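Local coordinates for glutathione S-transferase (Bombyx mori, PDB 4E8H), which binds glutathione as a homodimer and probably transfers it to electrophilic substrates, at residues Phe105-Leu117 and Lys132-Phe146. Sequence-based numbering, arbitrary orientation.
Sequences FDLGTLYLRYLNL and KADKFDEALGWLNTF
F105 and F146 make an edge-to-face pair: CE2 of F146 stands over the centre of the F105 ring, 3.4 Å above its plane, ring planes at 70°. With CG anti to the backbone N, the F105 ring reaches across as a knob among A139, W142, L143 and F146. The reciprocal knob is F136, whose CE1 comes within 3.7 Å of Y114 CB, while L110 CD1 and L117 CD2 border the same ring. These mostly buried side chains join two successive helices of the all-helical C-terminal GST domain, nearly antiparallel at 155° with axes 8.6 Å apart. At the polar, wetter margin an extended R113 makes both its direct bonds to helix 132-146 through NH1: to K135 O (2.8 Å), which A139 N reaches from the opposite face, and to E138 OE1 (2.9 Å, 166° at the hydrogen), a salt bridge meeting that oxygen on its anti side, somewhat out of plane. W142 CZ3 lies over one guanidinium face, toward its rim, and K135 CE over the other. A methionine in place of R113 would probably leave E138 without this charge partner and K135 O without its second donor. One water links R113 NH2, K135 NZ and E138 OE1.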
loop_
_atom_site.group_PDB
_atom_site.type_symbol
_atom_site.label_atom_id
_atom_site.label_comp_id
_atom_site.label_asym_id
_atom_site.label_seq_id
_atom_site.Cartn_x
_atom_site.Cartn_y
_atom_site.Cartn_z
ATOM N N PHE B 105 -0.219 -2.242 -5.714
ATOM C CA PHE B 105 -1.245 -2.300 -6.759
ATOM C C PHE B 105 -2.592 -2.678 -6.149
ATOM O O PHE B 105 -3.600 -2.021 -6.402
ATOM C CB PHE B 105 -0.854 -3.303 -7.856
ATOM C CG PHE B 105 -1.943 -3.568 -8.871
ATOM C CD1 PHE B 105 -2.203 -2.658 -9.893
ATOM C CD2 PHE B 105 -2.696 -4.739 -8.811
ATOM C CE1 PHE B 105 -3.205 -2.906 -10.833
ATOM C CE2 PHE B 105 -3.698 -4.996 -9.747
ATOM C CZ PHE B 105 -3.953 -4.079 -10.759
ATOM N N ASP B 106 -2.595 -3.734 -5.339
ATOM C CA ASP B 106 -3.817 -4.211 -4.706
ATOM C C ASP B 106 -4.450 -3.127 -3.833
ATOM O O ASP B 106 -5.635 -2.838 -3.976
ATOM C CB ASP B 106 -3.556 -5.486 -3.897
ATOM C CG ASP B 106 -4.833 -6.109 -3.350
ATOM O OD1 ASP B 106 -5.800 -6.288 -4.124
ATOM O OD2 ASP B 106 -4.865 -6.425 -2.142
ATOM N N LEU B 107 -3.661 -2.516 -2.954
ATOM C CA LEU B 107 -4.187 -1.487 -2.059
ATOM C C LEU B 107 -4.590 -0.203 -2.791
ATOM O O LEU B 107 -5.720 0.270 -2.648
ATOM C CB LEU B 107 -3.193 -1.168 -0.930
ATOM C CG LEU B 107 -3.552 -0.026 0.035
ATOM C CD1 LEU B 107 -4.941 -0.206 0.660
ATOM C CD2 LEU B 107 -2.498 0.112 1.125
ATOM N N GLY B 108 -3.665 0.352 -3.567
ATOM C CA GLY B 108 -3.862 1.671 -4.163
ATOM C C GLY B 108 -4.632 1.709 -5.470
ATOM O O GLY B 108 -5.043 2.782 -5.910
ATOM N N THR B 109 -4.829 0.549 -6.092
ATOM C CA THR B 109 -5.480 0.488 -7.401
ATOM C C THR B 109 -6.695 -0.445 -7.413
ATOM O O THR B 109 -7.832 0.024 -7.484
ATOM C CB THR B 109 -4.473 0.110 -8.522
ATOM O OG1 THR B 109 -3.380 1.036 -8.511
ATOM C CG2 THR B 109 -5.140 0.139 -9.896
ATOM N N LEU B 110 -6.451 -1.754 -7.334
ATOM C CA LEU B 110 -7.513 -2.754 -7.488
ATOM C C LEU B 110 -8.579 -2.680 -6.400
ATOM O O LEU B 110 -9.766 -2.534 -6.703
ATOM C CB LEU B 110 -6.936 -4.177 -7.567
ATOM C CG LEU B 110 -7.929 -5.293 -7.927
ATOM C CD1 LEU B 110 -8.339 -5.223 -9.397
ATOM C CD2 LEU B 110 -7.356 -6.664 -7.602
ATOM N N TYR B 111 -8.157 -2.786 -5.142
ATOM C CA TYR B 111 -9.100 -2.794 -4.030
ATOM C C TYR B 111 -9.853 -1.472 -3.899
ATOM O O TYR B 111 -11.054 -1.464 -3.624
ATOM C CB TYR B 111 -8.415 -3.154 -2.711
ATOM C CG TYR B 111 -9.402 -3.386 -1.596
ATOM C CD1 TYR B 111 -10.234 -4.505 -1.603
ATOM C CD2 TYR B 111 -9.520 -2.480 -0.543
ATOM C CE1 TYR B 111 -11.155 -4.720 -0.589
ATOM C CE2 TYR B 111 -10.437 -2.689 0.482
ATOM C CZ TYR B 111 -11.251 -3.810 0.449
ATOM O OH TYR B 111 -12.163 -4.028 1.454
ATOM N N LEU B 112 -9.141 -0.365 -4.096
ATOM C CA LEU B 112 -9.744 0.966 -4.044
ATOM C C LEU B 112 -10.844 1.137 -5.092
ATOM O O LEU B 112 -11.934 1.622 -4.778
ATOM C CB LEU B 112 -8.674 2.052 -4.207
ATOM C CG LEU B 112 -9.134 3.508 -4.348
ATOM C CD1 LEU B 112 -9.888 3.994 -3.109
ATOM C CD2 LEU B 112 -7.945 4.411 -4.642
ATOM N N ARG B 113 -10.547 0.741 -6.330
ATOM C CA ARG B 113 -11.519 0.812 -7.427
ATOM C C ARG B 113 -12.689 -0.152 -7.227
ATOM O O ARG B 113 -13.818 0.149 -7.624
ATOM C CB ARG B 113 -10.838 0.581 -8.779
ATOM C CG ARG B 113 -10.084 1.802 -9.298
ATOM C CD ARG B 113 -8.994 1.410 -10.284
ATOM N NE ARG B 113 -8.072 2.514 -10.547
ATOM C CZ ARG B 113 -7.787 2.999 -11.753
ATOM N NH1 ARG B 113 -8.339 2.478 -12.841
ATOM N NH2 ARG B 113 -6.931 4.005 -11.873
ATOM N N TYR B 114 -12.408 -1.305 -6.617
ATOM C CA TYR B 114 -13.447 -2.244 -6.186
ATOM C C TYR B 114 -14.387 -1.568 -5.187
ATOM O O TYR B 114 -15.610 -1.646 -5.328
ATOM C CB TYR B 114 -12.821 -3.510 -5.575
ATOM C CG TYR B 114 -13.767 -4.333 -4.715
ATOM C CD1 TYR B 114 -14.570 -5.324 -5.277
ATOM C CD2 TYR B 114 -13.853 -4.121 -3.335
ATOM C CE1 TYR B 114 -15.439 -6.080 -4.493
ATOM C CE2 TYR B 114 -14.722 -4.867 -2.542
ATOM C CZ TYR B 114 -15.510 -5.846 -3.128
ATOM O OH TYR B 114 -16.369 -6.592 -2.352
ATOM N N LEU B 115 -13.804 -0.906 -4.185
ATOM C CA LEU B 115 -14.574 -0.187 -3.166
ATOM C C LEU B 115 -15.428 0.924 -3.761
ATOM O O LEU B 115 -16.594 1.068 -3.400
ATOM C CB LEU B 115 -13.657 0.406 -2.091
ATOM C CG LEU B 115 -13.035 -0.503 -1.031
ATOM C CD1 LEU B 115 -12.088 0.321 -0.171
ATOM C CD2 LEU B 115 -14.093 -1.185 -0.163
ATOM N N ASN B 116 -14.843 1.705 -4.667
ATOM C CA ASN B 116 -15.551 2.821 -5.295
ATOM C C ASN B 116 -16.740 2.374 -6.146
ATOM O O ASN B 116 -17.768 3.054 -6.194
ATOM C CB ASN B 116 -14.587 3.687 -6.112
ATOM C CG ASN B 116 -13.620 4.476 -5.240
ATOM O OD1 ASN B 116 -13.795 4.582 -4.024
ATOM N ND2 ASN B 116 -12.593 5.037 -5.865
ATOM N N LEU B 117 -16.596 1.224 -6.802
ATOM C CA LEU B 117 -17.685 0.637 -7.581
ATOM C C LEU B 117 -18.767 -0.001 -6.700
ATOM O O LEU B 117 -19.953 0.296 -6.861
ATOM C CB LEU B 117 -17.147 -0.381 -8.599
ATOM C CG LEU B 117 -18.139 -1.192 -9.448
ATOM C CD1 LEU B 117 -19.099 -0.302 -10.238
ATOM C CD2 LEU B 117 -17.398 -2.133 -10.385
ATOM N N LYS B 132 -17.527 4.414 -12.665
ATOM C CA LYS B 132 -16.732 3.763 -11.627
ATOM C C LYS B 132 -16.357 2.344 -12.044
ATOM O O LYS B 132 -15.255 1.875 -11.745
ATOM C CB LYS B 132 -17.489 3.753 -10.296
ATOM C CG LYS B 132 -17.736 5.137 -9.710
ATOM C CD LYS B 132 -18.777 5.093 -8.604
ATOM C CE LYS B 132 -19.137 6.488 -8.113
ATOM N NZ LYS B 132 -18.041 7.116 -7.323
ATOM N N ALA B 133 -17.274 1.672 -12.738
ATOM C CA ALA B 133 -17.004 0.357 -13.311
ATOM C C ALA B 133 -15.853 0.419 -14.312
ATOM O O ALA B 133 -14.957 -0.422 -14.273
ATOM C CB ALA B 133 -18.249 -0.205 -13.963
ATOM N N ASP B 134 -15.874 1.425 -15.189
ATOM C CA ASP B 134 -14.810 1.617 -16.181
ATOM C C ASP B 134 -13.422 1.645 -15.542
ATOM O O ASP B 134 -12.492 1.015 -16.049
ATOM C CB ASP B 134 -15.038 2.895 -16.994
ATOM C CG ASP B 134 -16.159 2.760 -18.010
ATOM O OD1 ASP B 134 -16.684 1.642 -18.197
ATOM O OD2 ASP B 134 -16.519 3.787 -18.621
ATOM N N LYS B 135 -13.295 2.374 -14.432
ATOM C CA LYS B 135 -12.042 2.438 -13.675
ATOM C C LYS B 135 -11.624 1.072 -13.145
ATOM O O LYS B 135 -10.455 0.696 -13.255
ATOM C CB LYS B 135 -12.142 3.436 -12.515
ATOM C CG LYS B 135 -12.442 4.876 -12.927
ATOM C CD LYS B 135 -11.430 5.429 -13.934
ATOM C CE LYS B 135 -10.173 5.955 -13.256
ATOM N NZ LYS B 135 -9.455 6.937 -14.155
ATOM N N PHE B 136 -12.576 0.338 -12.572
ATOM C CA PHE B 136 -12.306 -1.004 -12.064
ATOM C C PHE B 136 -11.904 -1.962 -13.185
ATOM O O PHE B 136 -10.934 -2.711 -13.049
ATOM C CB PHE B 136 -13.502 -1.561 -11.284
ATOM C CG PHE B 136 -13.248 -2.916 -10.682
ATOM C CD1 PHE B 136 -12.314 -3.069 -9.660
ATOM C CD2 PHE B 136 -13.929 -4.041 -11.141
ATOM C CE1 PHE B 136 -12.063 -4.321 -9.102
ATOM C CE2 PHE B 136 -13.688 -5.298 -10.586
ATOM C CZ PHE B 136 -12.752 -5.437 -9.564
ATOM N N ASP B 137 -12.652 -1.921 -14.288
ATOM C CA ASP B 137 -12.388 -2.744 -15.471
ATOM C C ASP B 137 -10.988 -2.507 -16.039
ATOM O O ASP B 137 -10.331 -3.445 -16.497
ATOM C CB ASP B 137 -13.431 -2.468 -16.562
ATOM C CG ASP B 137 -14.858 -2.765 -16.117
ATOM O OD1 ASP B 137 -15.055 -3.544 -15.160
ATOM O OD2 ASP B 137 -15.791 -2.211 -16.737
ATOM N N GLU B 138 -10.551 -1.247 -16.011
ATOM C CA GLU B 138 -9.207 -0.861 -16.442
ATOM C C GLU B 138 -8.142 -1.569 -15.604
ATOM O O GLU B 138 -7.133 -2.034 -16.137
ATOM C CB GLU B 138 -9.031 0.663 -16.359
ATOM C CG GLU B 138 -7.707 1.186 -16.931
ATOM C CD GLU B 138 -7.469 2.668 -16.659
ATOM O OE1 GLU B 138 -7.863 3.163 -15.580
ATOM O OE2 GLU B 138 -6.869 3.336 -17.526
ATOM N N ALA B 139 -8.385 -1.648 -14.295
ATOM C CA ALA B 139 -7.487 -2.332 -13.363
ATOM C C ALA B 139 -7.465 -3.846 -13.578
ATOM O O ALA B 139 -6.419 -4.480 -13.418
ATOM C CB ALA B 139 -7.862 -2.000 -11.924
ATOM N N LEU B 140 -8.615 -4.419 -13.936
ATOM C CA LEU B 140 -8.693 -5.840 -14.285
ATOM C C LEU B 140 -7.884 -6.159 -15.545
ATOM O O LEU B 140 -7.274 -7.222 -15.636
ATOM C CB LEU B 140 -10.147 -6.308 -14.446
ATOM C CG LEU B 140 -11.009 -6.572 -13.200
ATOM C CD1 LEU B 140 -12.366 -7.127 -13.613
ATOM C CD2 LEU B 140 -10.333 -7.525 -12.211
ATOM N N GLY B 141 -7.882 -5.235 -16.507
ATOM C CA GLY B 141 -7.055 -5.360 -17.710
ATOM C C GLY B 141 -5.573 -5.377 -17.376
ATOM O O GLY B 141 -4.816 -6.182 -17.925
ATOM N N TRP B 142 -5.167 -4.485 -16.471
ATOM C CA TRP B 142 -3.798 -4.465 -15.958
ATOM C C TRP B 142 -3.420 -5.764 -15.239
ATOM O O TRP B 142 -2.347 -6.317 -15.489
ATOM C CB TRP B 142 -3.571 -3.268 -15.029
ATOM C CG TRP B 142 -3.623 -1.921 -15.700
ATOM C CD1 TRP B 142 -3.299 -1.629 -16.997
ATOM C CD2 TRP B 142 -3.988 -0.675 -15.090
ATOM N NE1 TRP B 142 -3.460 -0.286 -17.236
ATOM C CE2 TRP B 142 -3.878 0.324 -16.082
ATOM C CE3 TRP B 142 -4.406 -0.308 -13.802
ATOM C CZ2 TRP B 142 -4.170 1.671 -15.828
ATOM C CZ3 TRP B 142 -4.695 1.031 -13.550
ATOM C CH2 TRP B 142 -4.575 2.003 -14.560
ATOM N N LEU B 143 -4.293 -6.245 -14.352
ATOM C CA LEU B 143 -4.058 -7.520 -13.663
ATOM C C LEU B 143 -3.920 -8.670 -14.660
ATOM O O LEU B 143 -3.030 -9.516 -14.523
ATOM C CB LEU B 143 -5.165 -7.823 -12.646
ATOM C CG LEU B 143 -5.105 -9.154 -11.878
ATOM C CD1 LEU B 143 -3.840 -9.289 -11.024
ATOM C CD2 LEU B 143 -6.347 -9.321 -11.020
ATOM N N ASN B 144 -4.799 -8.688 -15.661
ATOM C CA ASN B 144 -4.711 -9.677 -16.730
ATOM C C ASN B 144 -3.356 -9.621 -17.440
ATOM O O ASN B 144 -2.774 -10.660 -17.758
ATOM C CB ASN B 144 -5.848 -9.507 -17.739
ATOM C CG ASN B 144 -5.989 -10.707 -18.654
ATOM O OD1 ASN B 144 -6.455 -11.768 -18.237
ATOM N ND2 ASN B 144 -5.580 -10.548 -19.907
ATOM N N THR B 145 -2.861 -8.407 -17.670
ATOM C CA THR B 145 -1.548 -8.198 -18.283
ATOM C C THR B 145 -0.412 -8.653 -17.362
ATOM O O THR B 145 0.556 -9.255 -17.831
ATOM C CB THR B 145 -1.357 -6.725 -18.724
ATOM O OG1 THR B 145 -2.404 -6.371 -19.634
ATOM C CG2 THR B 145 -0.009 -6.513 -19.418
ATOM N N PHE B 146 -0.535 -8.382 -16.060
ATOM C CA PHE B 146 0.475 -8.819 -15.086
ATOM C C PHE B 146 0.658 -10.333 -15.143
ATOM O O PHE B 146 1.753 -10.844 -14.906
ATOM C CB PHE B 146 0.112 -8.412 -13.646
ATOM C CG PHE B 146 0.055 -6.918 -13.407
ATOM C CD1 PHE B 146 0.594 -6.010 -14.317
ATOM C CD2 PHE B 146 -0.519 -6.427 -12.238
ATOM C CE1 PHE B 146 0.533 -4.638 -14.079
ATOM C CE2 PHE B 146 -0.578 -5.060 -11.988
ATOM C CZ PHE B 146 -0.052 -4.163 -12.911
HETATM O O HOH W 1 -14.013 2.313 -9.356
HETATM O O HOH W 2 -6.844 5.376 -14.341
HETATM O O HOH W 3 -17.848 5.324 -4.770
#